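Local atomic coordinates of cytochrome P450 (Zobellia galactanivorans, PDB entry 6G5O), a protein that belongs to the cytochrome P450 family of haem proteins and holds a protoporphyrin IX with iron in its helix-rich fold. Residues D27-L32 with D288-L293; T47-A52 with V273-T278; E112-K117 with I380-L385. All coordinates share one frame; numbering follows the deposited sequence.

Overall arrangement
Contacts 1 and 2 belong to the same mixed five-stranded sheet, whose strand order is 19-22, 29-32, 290-293, 270-274, 48-49. Their centres are about 10 Å apart. Contact 1 pairs 29-32 with 290-293 and contact 2 pairs 270-274 with 48-49, so the neighbouring strands 290-293 and 270-274 join them. Along the chain, contact 2 is nested inside the loop that contact 1 closes, while the segments of contact 3 alternate with those of both. Contact 3 lies across the chain's centre, about 44 Å from contact 1 and 50 Å from contact 2, centre to centre. It sets helix 97-117 against a small three-stranded sheet. Both sheets tie early segments of this P450 to later ones.

Contact 1 of 3, residues D27-L32 with D288-L293; sequences DPVTML and DSRISL
Arg-290 lies at the start of the parallel pair 29-32 and 290-293. Both are inner strands of the mixed sheet, between 19-22 and 270-274. CB of Arg-290 lies near the carbonyl oxygen of Pro-28 and CG2 of Val-29. CG stands anti to the carbonyl carbon (chi1 -65°) and passes beside the carboxylate of Asp-27. CD continues along the same carboxylate, and the chain then bends at chi3. This brings NE of Arg-290 to 3.2 Å from OD2 of Asp-27. The salt bridge is one of charge alone, because OD2 lies well out of the guanidinium plane and no N-H points at it. The N-H bonds to Asp-27 go instead to its backbone oxygen. NH2 of Arg-290 donates to Asp-27 O at 3.2 Å, with the oxygen in the guanidinium plane, and NE adds a weak bond to the same oxygen. CG2 of Val-29 lies over one guanidinium face, 3.6 Å from NH2 of Arg-290.

Further along, the strands pair in register. Thr-30 N donates to Arg-290 O at 3.1 Å. Ser-292 N reaches Thr-30 O at 3.0 Å from above the carbonyl plane. Leu-32 N donates to Ser-292 O at 2.9 Å, and the pairing runs on to Cys-294. On the face with Val-29 and Met-31, CG1 of Val-29 meets CB of Ser-292. On the other face, CD2 of Leu-32 meets CD1 of Ile-291 at 4.0 Å. The side chain of Leu-293 lies about 5 Å from the bound haem.

Both charges have second partners. Asp-24 takes NH2 of Arg-290, Val-58 O accepts from NH1, and Arg-56 pairs with OD2 of Asp-27. The buried guanidinium is gripped by carbonyls and flanked by two acids, which should keep it charged and fixed in rotation.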
ATOM      1  N   ASP A  27     -11.662 -17.964  12.061  1.00 75.65           N
ATOM      2  CA  ASP A  27     -12.318 -17.517  10.831  1.00 77.53           C
ATOM      3  C   ASP A  27     -11.404 -17.886   9.667  1.00 85.22           C
ATOM      4  O   ASP A  27     -10.661 -17.042   9.153  1.00 79.70           O
ATOM      5  CB  ASP A  27     -12.560 -15.999  10.883  1.00 72.76           C
ATOM      6  CG  ASP A  27     -13.490 -15.501   9.787  1.00 73.70           C
ATOM      7  OD1 ASP A  27     -13.901 -16.301   8.900  1.00 70.71           O
ATOM      8  OD2 ASP A  27     -13.809 -14.282   9.823  1.00 67.69           O
ATOM      9  N   PRO A  28     -11.448 -19.156   9.246  1.00 86.68           N
ATOM     10  CA  PRO A  28     -10.383 -19.596   8.345  1.00 79.83           C
ATOM     11  C   PRO A  28     -10.491 -19.034   6.901  1.00 71.05           C
ATOM     12  O   PRO A  28     -11.575 -18.653   6.445  1.00 65.10           O
ATOM     13  CB  PRO A  28     -10.520 -21.116   8.392  1.00 82.12           C
ATOM     14  CG  PRO A  28     -11.995 -21.351   8.629  1.00 83.00           C
ATOM     15  CD  PRO A  28     -12.518 -20.164   9.390  1.00 81.32           C
ATOM     16  N   VAL A  29      -9.356 -19.012   6.204  1.00 65.11           N
ATOM     17  CA  VAL A  29      -9.204 -18.308   4.922  1.00 62.81           C
ATOM     18  C   VAL A  29      -8.736 -19.256   3.816  1.00 56.25           C
ATOM     19  O   VAL A  29      -7.746 -19.957   3.969  1.00 55.67           O
ATOM     20  CB  VAL A  29      -8.169 -17.142   5.037  1.00 61.92           C
ATOM     21  CG1 VAL A  29      -7.879 -16.498   3.687  1.00 59.84           C
ATOM     22  CG2 VAL A  29      -8.655 -16.070   6.006  1.00 64.43           C
ATOM     23  N   THR A  30      -9.460 -19.250   2.707  1.00 52.44           N
ATOM     24  CA  THR A  30      -9.016 -19.842   1.447  1.00 51.44           C
ATOM     25  C   THR A  30      -8.326 -18.794   0.519  1.00 44.23           C
ATOM     26  O   THR A  30      -8.994 -17.964  -0.096  1.00 46.59           O
ATOM     27  CB  THR A  30     -10.225 -20.438   0.715  1.00 51.54           C
ATOM     28  OG1 THR A  30     -10.925 -21.326   1.599  1.00 58.49           O
ATOM     29  CG2 THR A  30      -9.763 -21.214  -0.511  1.00 58.94           C
ATOM     30  N   MET A  31      -7.012 -18.880   0.397  1.00 43.20           N
ATOM     31  CA  MET A  31      -6.203 -17.925  -0.353  1.00 43.40           C
ATOM     32  C   MET A  31      -6.177 -18.212  -1.852  1.00 43.85           C
ATOM     33  O   MET A  31      -5.649 -19.233  -2.235  1.00 48.25           O
ATOM     34  CB  MET A  31      -4.758 -17.979   0.168  1.00 45.37           C
ATOM     35  CG  MET A  31      -4.641 -17.938   1.686  1.00 48.77           C
ATOM     36  SD  MET A  31      -2.942 -18.000   2.364  1.00 56.09           S
ATOM     37  CE  MET A  31      -2.112 -16.750   1.358  1.00 60.30           C
ATOM     38  N   LEU A  32      -6.711 -17.320  -2.704  1.00 38.00           N
ATOM     39  CA  LEU A  32      -6.606 -17.484  -4.151  1.00 39.77           C
ATOM     40  C   LEU A  32      -5.221 -17.004  -4.666  1.00 37.74           C
ATOM     41  O   LEU A  32      -4.778 -15.922  -4.329  1.00 37.18           O
ATOM     42  CB  LEU A  32      -7.723 -16.716  -4.829  1.00 40.90           C
ATOM     43  CG  LEU A  32      -9.092 -17.409  -4.834  1.00 45.15           C
ATOM     44  CD1 LEU A  32      -9.377 -18.196  -3.568  1.00 49.21           C
ATOM     45  CD2 LEU A  32     -10.236 -16.438  -5.082  1.00 45.42           C
ATOM     46  N   ASP A 288     -20.473 -17.641   3.992  1.00 55.72           N
ATOM     47  CA  ASP A 288     -20.006 -17.045   5.248  1.00 52.19           C
ATOM     48  C   ASP A 288     -18.579 -17.427   5.631  1.00 48.40           C
ATOM     49  O   ASP A 288     -18.179 -17.120   6.734  1.00 50.33           O
ATOM     50  CB  ASP A 288     -20.959 -17.329   6.443  1.00 51.88           C
ATOM     51  N   SER A 289     -17.790 -18.066   4.762  1.00 50.72           N
ATOM     52  CA  SER A 289     -16.348 -18.188   5.028  1.00 50.08           C
ATOM     53  C   SER A 289     -15.617 -17.034   4.311  1.00 48.28           C
ATOM     54  O   SER A 289     -16.228 -16.240   3.609  1.00 47.02           O
ATOM     55  CB  SER A 289     -15.820 -19.538   4.551  1.00 51.80           C
ATOM     56  OG  SER A 289     -15.872 -19.653   3.134  1.00 54.83           O
ATOM     57  N   ARG A 290     -14.312 -16.952   4.501  1.00 50.67           N
ATOM     58  CA  ARG A 290     -13.490 -15.919   3.879  1.00 52.55           C
ATOM     59  C   ARG A 290     -12.578 -16.476   2.787  1.00 54.33           C
ATOM     60  O   ARG A 290     -12.017 -17.564   2.946  1.00 55.61           O
ATOM     61  CB  ARG A 290     -12.606 -15.273   4.951  1.00 49.59           C
ATOM     62  CG  ARG A 290     -13.395 -14.523   6.003  1.00 46.99           C
ATOM     63  CD  ARG A 290     -12.537 -13.491   6.678  1.00 44.27           C
ATOM     64  NE  ARG A 290     -11.518 -14.084   7.529  1.00 42.45           N
ATOM     65  CZ  ARG A 290     -10.503 -13.412   8.064  1.00 48.33           C
ATOM     66  NH1 ARG A 290     -10.337 -12.117   7.800  1.00 52.71           N
ATOM     67  NH2 ARG A 290      -9.628 -14.032   8.855  1.00 49.13           N
ATOM     68  N   ILE A 291     -12.425 -15.737   1.688  1.00 52.81           N
ATOM     69  CA  ILE A 291     -11.324 -16.006   0.763  1.00 46.74           C
ATOM     70  C   ILE A 291     -10.359 -14.854   0.874  1.00 46.96           C
ATOM     71  O   ILE A 291     -10.679 -13.860   1.525  1.00 52.02           O
ATOM     72  CB  ILE A 291     -11.775 -16.220  -0.690  1.00 46.94           C
ATOM     73  CG1 ILE A 291     -12.492 -15.005  -1.267  1.00 45.04           C
ATOM     74  CG2 ILE A 291     -12.675 -17.422  -0.798  1.00 46.11           C
ATOM     75  CD1 ILE A 291     -11.600 -14.163  -2.136  1.00 45.62           C
ATOM     76  N   SER A 292      -9.165 -15.011   0.309  1.00 41.17           N
ATOM     77  CA  SER A 292      -8.251 -13.898   0.163  1.00 40.26           C
ATOM     78  C   SER A 292      -7.824 -13.757  -1.309  1.00 43.51           C
ATOM     79  O   SER A 292      -7.705 -14.732  -2.038  1.00 46.63           O
ATOM     80  CB  SER A 292      -7.061 -13.980   1.116  1.00 39.62           C
ATOM     81  OG  SER A 292      -5.917 -14.608   0.574  1.00 40.22           O
ATOM     82  N   LEU A 293      -7.669 -12.511  -1.735  1.00 41.77           N
ATOM     83  CA  LEU A 293      -7.113 -12.159  -3.029  1.00 37.63           C
ATOM     84  C   LEU A 293      -5.633 -11.923  -2.785  1.00 36.24           C
ATOM     85  O   LEU A 293      -5.266 -10.922  -2.212  1.00 37.13           O
ATOM     86  CB  LEU A 293      -7.795 -10.916  -3.535  1.00 35.93           C
ATOM     87  CG  LEU A 293      -9.315 -11.003  -3.591  1.00 36.12           C
ATOM     88  CD1 LEU A 293     -10.021  -9.697  -3.909  1.00 37.42           C
ATOM     89  CD2 LEU A 293      -9.703 -12.034  -4.618  1.00 38.50           C
TER

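Contact 2 of 3, residues T47-A52 with V273-T278; sequences TFQSGA and VVTEDT
Three backbone hydrogen bonds join the segments. Gln-49 and Val-273 form the hydrogen-bonded pair of an antiparallel match. Gln-49 N donates to Val-273 O at 3.0 Å, and Val-273 N returns a nearly straight bond to Gln-49 O at 3.1 Å. The third runs from Thr-275 N to Thr-47 O, 3.0 Å long and in the carbonyl plane. Thr-47 also uses its side chain. OG1, anti to the carbonyl carbon (chi1 -54°), donates to OE2 of Glu-276 at 3.1 Å, on the anti lone pair of that oxygen. The Glu-276 chain is extended beyond CG and crosses Thr-47 at about a right angle.

Side chains also meet on both faces. Phe-48 and Val-274, a non-hydrogen-bonded pair, lie side by side, with CG2 of Val-274 at the ring edge, 4.1 Å from CD1 of Phe-48. CG2 of Thr-47 sits over the centre of one face of that ring. On the other face of the sheet, the extended chain of Gln-49 lies along Val-273 and crosses Thr-275 obliquely. CD of Gln-49 lies 3.8 Å from CG2 of Thr-275. CB of Ala-52 touches CG2 of Val-273.

In the fold, strand 48-49 is an outermost strand of the mixed sheet. Strand 270-274 lies inside it and pairs on its other side with 290-293. Ile-291 of that strand packs against both Phe-48 and Val-274.

Beyond 48-49 the chain turns back through an inverse gamma turn centred on Gly-51. Asp-76 accepts from Ser-50 N and Gly-51 N, which is consistent with holding this turn. At the other end, OG1 of Thr-275 is hydrogen-bonded to Lys-46 O.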
ATOM      1  N   THR A  47     -20.696 -12.344  -5.213  1.00 50.48           N
ATOM      2  CA  THR A  47     -20.258 -13.565  -4.547  1.00 45.34           C
ATOM      3  C   THR A  47     -19.179 -13.291  -3.486  1.00 46.65           C
ATOM      4  O   THR A  47     -19.224 -13.860  -2.401  1.00 48.85           O
ATOM      5  CB  THR A  47     -19.735 -14.568  -5.566  1.00 45.40           C
ATOM      6  OG1 THR A  47     -20.719 -14.796  -6.583  1.00 43.90           O
ATOM      7  CG2 THR A  47     -19.357 -15.863  -4.897  1.00 47.92           C
ATOM      8  N   PHE A  48     -18.212 -12.424  -3.795  1.00 46.76           N
ATOM      9  CA  PHE A  48     -17.110 -12.119  -2.855  1.00 45.25           C
ATOM     10  C   PHE A  48     -17.182 -10.644  -2.383  1.00 45.95           C
ATOM     11  O   PHE A  48     -16.638  -9.714  -3.040  1.00 40.90           O
ATOM     12  CB  PHE A  48     -15.755 -12.435  -3.524  1.00 46.88           C
ATOM     13  CG  PHE A  48     -15.673 -13.818  -4.117  1.00 44.01           C
ATOM     14  CD1 PHE A  48     -15.472 -14.927  -3.292  1.00 46.37           C
ATOM     15  CD2 PHE A  48     -15.782 -14.013  -5.490  1.00 44.67           C
ATOM     16  CE1 PHE A  48     -15.401 -16.201  -3.831  1.00 47.29           C
ATOM     17  CE2 PHE A  48     -15.695 -15.281  -6.045  1.00 43.54           C
ATOM     18  CZ  PHE A  48     -15.514 -16.377  -5.214  1.00 47.41           C
ATOM     19  N   GLN A  49     -17.874 -10.438  -1.257  1.00 42.39           N
ATOM     20  CA  GLN A  49     -18.278  -9.106  -0.843  1.00 38.24           C
ATOM     21  C   GLN A  49     -17.236  -8.413   0.031  1.00 36.99           C
ATOM     22  O   GLN A  49     -16.449  -9.092   0.714  1.00 34.54           O
ATOM     23  CB  GLN A  49     -19.640  -9.152  -0.153  1.00 39.88           C
ATOM     24  CG  GLN A  49     -19.618  -9.188   1.362  1.00 37.21           C
ATOM     25  CD  GLN A  49     -21.033  -9.303   1.958  1.00 37.39           C
ATOM     26  OE1 GLN A  49     -22.038  -8.883   1.361  1.00 36.94           O
ATOM     27  NE2 GLN A  49     -21.107  -9.894   3.122  1.00 33.23           N
ATOM     28  N   SER A  50     -17.218  -7.073  -0.016  1.00 35.28           N
ATOM     29  CA  SER A  50     -16.398  -6.258   0.903  1.00 37.29           C
ATOM     30  C   SER A  50     -17.234  -5.624   2.027  1.00 36.65           C
ATOM     31  O   SER A  50     -16.694  -5.223   3.077  1.00 38.07           O
ATOM     32  CB  SER A  50     -15.626  -5.156   0.140  1.00 36.59           C
ATOM     33  OG  SER A  50     -14.751  -5.729  -0.804  1.00 31.95           O
ATOM     34  N   GLY A  51     -18.545  -5.582   1.813  1.00 38.14           N
ATOM     35  CA  GLY A  51     -19.478  -4.962   2.757  1.00 39.65           C
ATOM     36  C   GLY A  51     -19.807  -5.807   3.975  1.00 39.98           C
ATOM     37  O   GLY A  51     -20.961  -6.011   4.277  1.00 40.65           O
ATOM     38  N   ALA A  52     -18.783  -6.274   4.683  1.00 41.41           N
ATOM     39  CA  ALA A  52     -18.970  -7.144   5.814  1.00 45.29           C
ATOM     40  C   ALA A  52     -18.968  -6.368   7.148  1.00 48.59           C
ATOM     41  O   ALA A  52     -18.866  -5.156   7.180  1.00 62.95           O
ATOM     42  CB  ALA A  52     -17.873  -8.202   5.822  1.00 45.44           C
ATOM     43  N   VAL A 273     -15.666 -11.803   1.903  1.00 40.27           N
ATOM     44  CA  VAL A 273     -16.584 -12.755   2.535  1.00 41.99           C
ATOM     45  C   VAL A 273     -17.443 -13.406   1.455  1.00 41.16           C
ATOM     46  O   VAL A 273     -18.056 -12.716   0.630  1.00 40.23           O
ATOM     47  CB  VAL A 273     -17.455 -12.040   3.597  1.00 44.62           C
ATOM     48  CG1 VAL A 273     -18.743 -12.821   3.913  1.00 45.80           C
ATOM     49  CG2 VAL A 273     -16.616 -11.788   4.844  1.00 44.49           C
ATOM     50  N   VAL A 274     -17.482 -14.733   1.464  1.00 46.46           N
ATOM     51  CA  VAL A 274     -18.253 -15.505   0.458  1.00 49.77           C
ATOM     52  C   VAL A 274     -19.755 -15.467   0.819  1.00 45.34           C
ATOM     53  O   VAL A 274     -20.112 -15.657   1.964  1.00 39.48           O
ATOM     54  CB  VAL A 274     -17.765 -16.977   0.394  1.00 53.15           C
ATOM     55  CG1 VAL A 274     -18.498 -17.728  -0.705  1.00 53.54           C
ATOM     56  CG2 VAL A 274     -16.259 -17.052   0.173  1.00 51.53           C
ATOM     57  N   THR A 275     -20.618 -15.171  -0.138  1.00 47.31           N
ATOM     58  CA  THR A 275     -22.012 -14.913   0.192  1.00 54.57           C
ATOM     59  C   THR A 275     -22.911 -16.083  -0.159  1.00 64.68           C
ATOM     60  O   THR A 275     -24.110 -16.045   0.107  1.00 72.29           O
ATOM     61  CB  THR A 275     -22.557 -13.660  -0.548  1.00 54.06           C
ATOM     62  OG1 THR A 275     -22.511 -13.863  -1.963  1.00 48.60           O
ATOM     63  CG2 THR A 275     -21.756 -12.385  -0.169  1.00 57.49           C
ATOM     64  N   GLU A 276     -22.352 -17.104  -0.804  1.00 72.39           N
ATOM     65  CA  GLU A 276     -23.128 -18.230  -1.338  1.00 74.65           C
ATOM     66  C   GLU A 276     -22.149 -19.346  -1.674  1.00 86.12           C
ATOM     67  O   GLU A 276     -20.990 -19.066  -1.966  1.00 96.40           O
ATOM     68  CB  GLU A 276     -23.930 -17.823  -2.591  1.00 67.32           C
ATOM     69  CG  GLU A 276     -23.088 -17.451  -3.803  1.00 69.47           C
ATOM     70  CD  GLU A 276     -23.907 -17.002  -5.015  1.00 75.99           C
ATOM     71  OE1 GLU A 276     -25.136 -17.216  -5.030  1.00 79.00           O
ATOM     72  OE2 GLU A 276     -23.327 -16.431  -5.976  1.00 77.32           O
ATOM     73  N   ASP A 277     -22.601 -20.602  -1.633  1.00 91.13           N
ATOM     74  CA  ASP A 277     -21.754 -21.728  -2.036  1.00 83.08           C
ATOM     75  C   ASP A 277     -21.334 -21.597  -3.506  1.00 79.39           C
ATOM     76  O   ASP A 277     -22.199 -21.372  -4.369  1.00 68.10           O
ATOM     77  CB  ASP A 277     -22.497 -23.052  -1.835  1.00 82.66           C
ATOM     78  CG  ASP A 277     -22.838 -23.331  -0.374  1.00 82.68           C
ATOM     79  OD1 ASP A 277     -21.937 -23.290   0.487  1.00 74.71           O
ATOM     80  OD2 ASP A 277     -24.017 -23.616  -0.091  1.00 86.45           O
ATOM     81  N   THR A 278     -20.029 -21.704  -3.770  1.00 74.28           N
ATOM     82  CA  THR A 278     -19.498 -21.909  -5.134  1.00 74.57           C
ATOM     83  C   THR A 278     -18.116 -22.602  -5.025  1.00 73.57           C
ATOM     84  O   THR A 278     -17.734 -23.119  -3.961  1.00 58.24           O
ATOM     85  CB  THR A 278     -19.362 -20.605  -6.001  1.00 72.62           C
ATOM     86  OG1 THR A 278     -18.595 -19.617  -5.302  1.00 70.84           O
ATOM     87  CG2 THR A 278     -20.711 -20.034  -6.430  1.00 74.21           C
TER

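Contact 3 of 3, residues E112-K117 with I380-L385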
ATOM      1  N   GLU A 112      19.566  14.578   0.764  1.00 42.95           N
ATOM      2  CA  GLU A 112      20.773  15.399   1.050  1.00 46.63           C
ATOM      3  C   GLU A 112      21.248  15.236   2.489  1.00 48.17           C
ATOM      4  O   GLU A 112      22.414  14.994   2.703  1.00 49.70           O
ATOM      5  CB  GLU A 112      20.564  16.898   0.790  1.00 48.46           C
ATOM      6  CG  GLU A 112      20.118  17.286  -0.617  1.00 57.12           C
ATOM      7  CD  GLU A 112      21.232  17.569  -1.604  1.00 60.41           C
ATOM      8  OE1 GLU A 112      22.342  16.993  -1.513  1.00 61.19           O
ATOM      9  OE2 GLU A 112      20.965  18.377  -2.523  1.00 70.38           O
ATOM     10  N   GLU A 113      20.336  15.352   3.456  1.00 50.13           N
ATOM     11  CA  GLU A 113      20.640  15.061   4.853  1.00 51.67           C
ATOM     12  C   GLU A 113      21.165  13.616   5.079  1.00 50.62           C
ATOM     13  O   GLU A 113      22.063  13.377   5.905  1.00 53.25           O
ATOM     14  CB  GLU A 113      19.434  15.431   5.730  1.00 53.43           C
ATOM     15  CG  GLU A 113      19.027  14.464   6.851  1.00 61.05           C
ATOM     16  CD  GLU A 113      17.726  14.898   7.555  1.00 72.10           C
ATOM     17  OE1 GLU A 113      16.704  14.139   7.561  1.00 78.50           O
ATOM     18  OE2 GLU A 113      17.714  16.023   8.110  1.00 71.67           O
ATOM     19  N   THR A 114      20.638  12.652   4.341  1.00 47.12           N
ATOM     20  CA  THR A 114      21.130  11.283   4.456  1.00 47.24           C
ATOM     21  C   THR A 114      22.565  11.129   3.869  1.00 48.35           C
ATOM     22  O   THR A 114      23.356  10.304   4.345  1.00 46.68           O
ATOM     23  CB  THR A 114      20.168  10.322   3.763  1.00 46.27           C
ATOM     24  OG1 THR A 114      18.865  10.444   4.357  1.00 47.50           O
ATOM     25  CG2 THR A 114      20.651   8.897   3.887  1.00 45.00           C
ATOM     26  N   LEU A 115      22.884  11.914   2.842  1.00 50.56           N
ATOM     27  CA  LEU A 115      24.234  11.953   2.292  1.00 54.70           C
ATOM     28  C   LEU A 115      25.254  12.513   3.281  1.00 61.83           C
ATOM     29  O   LEU A 115      26.353  12.001   3.341  1.00 60.72           O
ATOM     30  CB  LEU A 115      24.279  12.719   0.972  1.00 51.13           C
ATOM     31  CG  LEU A 115      23.764  11.841  -0.173  1.00 51.57           C
ATOM     32  CD1 LEU A 115      23.534  12.680  -1.426  1.00 48.73           C
ATOM     33  CD2 LEU A 115      24.733  10.668  -0.429  1.00 51.20           C
ATOM     34  N   LEU A 116      24.873  13.525   4.073  1.00 70.53           N
ATOM     35  CA  LEU A 116      25.703  14.006   5.194  1.00 62.33           C
ATOM     36  C   LEU A 116      25.885  13.013   6.326  1.00 60.31           C
ATOM     37  O   LEU A 116      26.971  12.922   6.852  1.00 63.88           O
ATOM     38  CB  LEU A 116      25.140  15.287   5.806  1.00 58.84           C
ATOM     39  CG  LEU A 116      25.248  16.624   5.062  1.00 58.83           C
ATOM     40  CD1 LEU A 116      25.511  17.761   6.057  1.00 58.35           C
ATOM     41  CD2 LEU A 116      26.289  16.614   3.948  1.00 58.61           C
ATOM     42  N   LYS A 117      24.829  12.308   6.740  1.00 64.85           N
ATOM     43  CA  LYS A 117      24.954  11.306   7.826  1.00 68.73           C
ATOM     44  C   LYS A 117      25.832  10.153   7.359  1.00 71.06           C
ATOM     45  O   LYS A 117      26.549   9.561   8.166  1.00 67.74           O
ATOM     46  CB  LYS A 117      23.594  10.784   8.349  1.00 63.10           C
ATOM     47  N   ILE A 380      21.912   1.355   5.833  1.00 46.05           N
ATOM     48  CA  ILE A 380      22.459   1.521   4.510  1.00 49.18           C
ATOM     49  C   ILE A 380      23.280   2.777   4.445  1.00 50.70           C
ATOM     50  O   ILE A 380      22.887   3.814   4.978  1.00 55.31           O
ATOM     51  CB  ILE A 380      21.351   1.537   3.406  1.00 47.94           C
ATOM     52  CG1 ILE A 380      20.472   0.282   3.518  1.00 46.73           C
ATOM     53  CG2 ILE A 380      21.973   1.587   2.020  1.00 45.83           C
ATOM     54  CD1 ILE A 380      19.502   0.067   2.378  1.00 47.84           C
ATOM     55  N   LYS A 381      24.403   2.668   3.745  1.00 46.36           N
ATOM     56  CA  LYS A 381      25.326   3.757   3.553  1.00 46.66           C
ATOM     57  C   LYS A 381      25.020   4.354   2.192  1.00 46.97           C
ATOM     58  O   LYS A 381      24.911   3.620   1.227  1.00 49.73           O
ATOM     59  CB  LYS A 381      26.752   3.190   3.547  1.00 53.75           C
ATOM     60  CG  LYS A 381      27.841   4.215   3.277  1.00 55.63           C
ATOM     61  CD  LYS A 381      28.611   4.592   4.527  1.00 61.78           C
ATOM     62  CE  LYS A 381      30.088   4.904   4.227  1.00 60.32           C
ATOM     63  NZ  LYS A 381      30.294   6.202   3.521  1.00 57.56           N
ATOM     64  N   PHE A 382      24.917   5.679   2.097  1.00 46.37           N
ATOM     65  CA  PHE A 382      24.665   6.346   0.837  1.00 44.57           C
ATOM     66  C   PHE A 382      25.950   7.070   0.481  1.00 51.02           C
ATOM     67  O   PHE A 382      26.347   7.945   1.246  1.00 61.34           O
ATOM     68  CB  PHE A 382      23.566   7.408   0.996  1.00 41.49           C
ATOM     69  CG  PHE A 382      22.158   6.863   1.150  1.00 39.83           C
ATOM     70  CD1 PHE A 382      21.871   5.801   1.984  1.00 37.67           C
ATOM     71  CD2 PHE A 382      21.106   7.463   0.471  1.00 40.18           C
ATOM     72  CE1 PHE A 382      20.569   5.333   2.118  1.00 38.32           C
ATOM     73  CE2 PHE A 382      19.792   7.013   0.625  1.00 39.41           C
ATOM     74  CZ  PHE A 382      19.532   5.938   1.444  1.00 38.93           C
ATOM     75  N   ASN A 383      26.604   6.737  -0.642  1.00 51.04           N
ATOM     76  CA  ASN A 383      27.841   7.445  -1.056  1.00 51.83           C
ATOM     77  C   ASN A 383      27.494   8.481  -2.137  1.00 52.07           C
ATOM     78  O   ASN A 383      26.748   8.182  -3.069  1.00 59.48           O
ATOM     79  CB  ASN A 383      28.894   6.463  -1.601  1.00 53.80           C
ATOM     80  CG  ASN A 383      29.012   5.172  -0.774  1.00 58.81           C
ATOM     81  OD1 ASN A 383      29.281   5.203   0.425  1.00 57.05           O
ATOM     82  ND2 ASN A 383      28.799   4.019  -1.425  1.00 63.65           N
ATOM     83  N   PRO A 384      28.060   9.689  -2.053  1.00 50.25           N
ATOM     84  CA  PRO A 384      27.650  10.803  -2.905  1.00 51.65           C
ATOM     85  C   PRO A 384      28.206  10.793  -4.337  1.00 54.66           C
ATOM     86  O   PRO A 384      29.303  10.320  -4.561  1.00 55.72           O
ATOM     87  CB  PRO A 384      28.261  11.998  -2.172  1.00 53.85           C
ATOM     88  CG  PRO A 384      29.549  11.463  -1.643  1.00 51.08           C
ATOM     89  CD  PRO A 384      29.225  10.042  -1.220  1.00 52.20           C
ATOM     90  N   LEU A 385      27.473  11.367  -5.282  1.00 56.89           N
ATOM     91  CA  LEU A 385      28.036  11.723  -6.589  1.00 58.58           C
ATOM     92  C   LEU A 385      28.754  13.071  -6.464  1.00 60.45           C
ATOM     93  O   LEU A 385      29.659  13.405  -7.237  1.00 52.58           O
ATOM     94  CB  LEU A 385      26.923  11.810  -7.653  1.00 56.93           C
TER
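Two similar first torsions bring the key groups together. Thr-114 has CG2 anti to the backbone N, with OG1 anti to the carbonyl carbon (chi1 -58°). Phe-382 has CG anti to the carbonyl carbon (chi1 -73°), and its chi2 turns the ring face to the Thr-114 methyl. CG2 of Thr-114 stands 3.6 Å from the centroid of the Phe-382 ring and 7° off the ring normal. This is a CH-pi contact over the face, with all six ring carbons at nearly equal distance from the methyl.

Leu-115, next along the helix, uses its CD2. That methyl lies 3.7 Å from CB of Phe-382 and 3.6 Å from O of the same residue. CD2 of Leu-115 runs along Phe-382, Asn-383 and Pro-384, coming to 3.8 Å from CA of Pro-384.

The 112-117 part of the helix crosses the 380-384 part of the strand at roughly a right angle, with axes 7.4 Å apart. The strand belongs to a three-stranded antiparallel sheet, and its neighbour 119-121 follows helix 97-117 after Gly-118. Phe-354 meets the Phe-382 ring edge-to-face, while Ile-233 of helix 223-238 also touches Phe-382.

No hydrogen bond crosses between the segments. With OG1 of Thr-114 bonded to Ile-110 O in its own helix, the rotamer leaves the methyl facing the ring. The contact therefore rests on dispersion and CH-pi attraction.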